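Local coordinates for protein LURP-one-related 15 (Arabidopsis thaliana, PDB 1ZXU) that is of unknown function but might be related to the phospholipid scramblase and tubby-like superfamily of membrane-tethered transcription factors, at residues R78-G83 against L203-D208. Residues are numbered along the deposited sequence; the frame is centred on the assembly and turned at random.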
loop_
_atom_site.group_PDB
_atom_site.type_symbol
_atom_site.label_atom_id
_atom_site.label_comp_id
_atom_site.label_asym_id
_atom_site.label_seq_id
_atom_site.Cartn_x
_atom_site.Cartn_y
_atom_site.Cartn_z
ATOM N N ARG A 78 -9.338 -6.350 -3.230
ATOM C CA ARG A 78 -9.128 -6.303 -1.818
ATOM C C ARG A 78 -9.535 -4.900 -1.401
ATOM O O ARG A 78 -9.368 -3.975 -2.165
ATOM C CB ARG A 78 -7.632 -6.455 -1.510
ATOM C CG ARG A 78 -7.376 -6.845 -0.091
ATOM C CD ARG A 78 -7.446 -8.397 0.012
ATOM N NE ARG A 78 -6.622 -8.934 -1.065
ATOM C CZ ARG A 78 -5.346 -9.264 -0.926
ATOM N NH1 ARG A 78 -4.744 -9.243 0.272
ATOM N NH2 ARG A 78 -4.684 -9.716 -1.994
ATOM N N VAL A 79 -10.029 -4.756 -0.187
ATOM C CA VAL A 79 -10.267 -3.429 0.373
ATOM C C VAL A 79 -9.450 -3.220 1.661
ATOM O O VAL A 79 -9.211 -4.162 2.412
ATOM C CB VAL A 79 -11.813 -3.210 0.655
ATOM C CG1 VAL A 79 -12.300 -4.154 1.717
ATOM C CG2 VAL A 79 -12.106 -1.755 1.076
ATOM N N LEU A 80 -8.976 -2.000 1.864
ATOM C CA LEU A 80 -8.337 -1.559 3.128
ATOM C C LEU A 80 -9.371 -0.764 3.871
ATOM O O LEU A 80 -9.870 0.241 3.329
ATOM C CB LEU A 80 -7.121 -0.656 2.830
ATOM C CG LEU A 80 -5.866 -1.482 2.709
ATOM C CD1 LEU A 80 -5.974 -2.260 1.376
ATOM C CD2 LEU A 80 -4.715 -0.519 2.697
ATOM N N LEU A 81 -9.736 -1.224 5.067
ATOM C CA LEU A 81 -10.733 -0.538 5.915
ATOM C C LEU A 81 -10.022 0.135 7.036
ATOM O O LEU A 81 -9.037 -0.385 7.545
ATOM C CB LEU A 81 -11.722 -1.537 6.536
ATOM C CG LEU A 81 -12.342 -2.514 5.526
ATOM C CD1 LEU A 81 -13.210 -3.557 6.282
ATOM C CD2 LEU A 81 -13.220 -1.796 4.613
ATOM N N ASP A 82 -10.505 1.290 7.453
ATOM C CA ASP A 82 -9.941 1.843 8.710
ATOM C C ASP A 82 -10.537 1.167 9.994
ATOM O O ASP A 82 -11.273 0.188 9.906
ATOM C CB ASP A 82 -10.027 3.363 8.728
ATOM C CG ASP A 82 -11.449 3.879 8.905
ATOM O OD1 ASP A 82 -12.343 3.129 9.356
ATOM O OD2 ASP A 82 -11.674 5.050 8.518
ATOM N N GLY A 83 -10.135 1.634 11.179
ATOM C CA GLY A 83 -10.626 1.054 12.450
ATOM C C GLY A 83 -12.133 1.144 12.694
ATOM O O GLY A 83 -12.692 0.354 13.472
ATOM N N LEU A 203 0.599 -0.547 -1.117
ATOM C CA LEU A 203 1.704 -1.183 -1.798
ATOM C C LEU A 203 2.105 -2.485 -1.109
ATOM O O LEU A 203 2.490 -3.438 -1.760
ATOM C CB LEU A 203 2.911 -0.203 -1.917
ATOM C CG LEU A 203 2.600 1.028 -2.771
ATOM C CD1 LEU A 203 3.908 1.904 -2.852
ATOM C CD2 LEU A 203 2.220 0.652 -4.200
ATOM N N VAL A 204 2.114 -2.471 0.236
ATOM C CA VAL A 204 2.411 -3.658 1.022
ATOM C C VAL A 204 1.427 -4.777 0.693
ATOM O O VAL A 204 1.834 -5.938 0.493
ATOM C CB VAL A 204 2.379 -3.326 2.508
ATOM C CG1 VAL A 204 2.427 -4.660 3.382
ATOM C CG2 VAL A 204 3.560 -2.350 2.828
ATOM N N VAL A 205 0.168 -4.398 0.545
ATOM C CA VAL A 205 -0.879 -5.339 0.133
ATOM C C VAL A 205 -0.584 -5.956 -1.248
ATOM O O VAL A 205 -0.670 -7.167 -1.426
ATOM C CB VAL A 205 -2.271 -4.708 0.195
ATOM C CG1 VAL A 205 -3.325 -5.681 -0.391
ATOM C CG2 VAL A 205 -2.600 -4.334 1.687
ATOM N N ILE A 206 -0.248 -5.110 -2.193
ATOM C CA ILE A 206 0.132 -5.592 -3.541
ATOM C C ILE A 206 1.384 -6.495 -3.509
ATOM O O ILE A 206 1.440 -7.537 -4.209
ATOM C CB ILE A 206 0.326 -4.396 -4.503
ATOM C CG1 ILE A 206 -1.035 -3.746 -4.768
ATOM C CG2 ILE A 206 0.948 -4.865 -5.804
ATOM C CD1 ILE A 206 -0.947 -2.371 -5.454
ATOM N N LEU A 207 2.415 -6.118 -2.748
ATOM C CA LEU A 207 3.589 -6.982 -2.625
ATOM C C LEU A 207 3.239 -8.327 -2.061
ATOM O O LEU A 207 3.757 -9.352 -2.497
ATOM C CB LEU A 207 4.643 -6.312 -1.758
ATOM C CG LEU A 207 5.295 -5.107 -2.429
ATOM C CD1 LEU A 207 6.055 -4.307 -1.421
ATOM C CD2 LEU A 207 6.229 -5.650 -3.565
ATOM N N ASP A 208 2.402 -8.322 -1.031
ATOM C CA ASP A 208 1.950 -9.583 -0.443
ATOM C C ASP A 208 1.200 -10.438 -1.516
ATOM O O ASP A 208 1.415 -11.668 -1.589
ATOM C CB ASP A 208 1.022 -9.279 0.701
ATOM C CG ASP A 208 0.437 -10.545 1.310
ATOM O OD1 ASP A 208 1.168 -11.171 2.061
ATOM O OD2 ASP A 208 -0.721 -10.841 0.996
HETATM O O HOH W 1 -2.328 -9.220 -0.262
#
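Inside the closed antiparallel barrel, V205 on the central helix 197-211 meets R78 and L80, two inward-pointing residues of strand 77-81. The strand and helix segments run at 145°; with the axes 10.4 Å apart at closest approach, the direct contacts are between side chains. V205 splits its two methyls between the partners. CG2 meets L80 CD1 tip to tip at 4.0 Å, while CG1, anti to the backbone N (chi1 174°), lies over one face of the R78 guanidinium, 3.9 Å from NH1 and offset toward the rim. A helix threaded through a closed barrel is the hallmark of the tubby-like fold; here V67 of strand 63-68 and I56 of strand 54-58 complete the packing round V205. Bends at chi2 and chi3 fold the R78 chain and place its guanidinium beside the helix. There D208 OD2 sits at the guanidinium edge, 4.4 Å from R78 NH1, too far for a salt bridge. A water links the two, accepting a hydrogen bond from R78 NH1 and donating one to D208 OD2. Its second donated bond goes to V205 O, 2.9 Å from the water oxygen. R78 NH1 also hydrogen-bonds to G52 O, and D208 OD1 forms a salt bridge with R44.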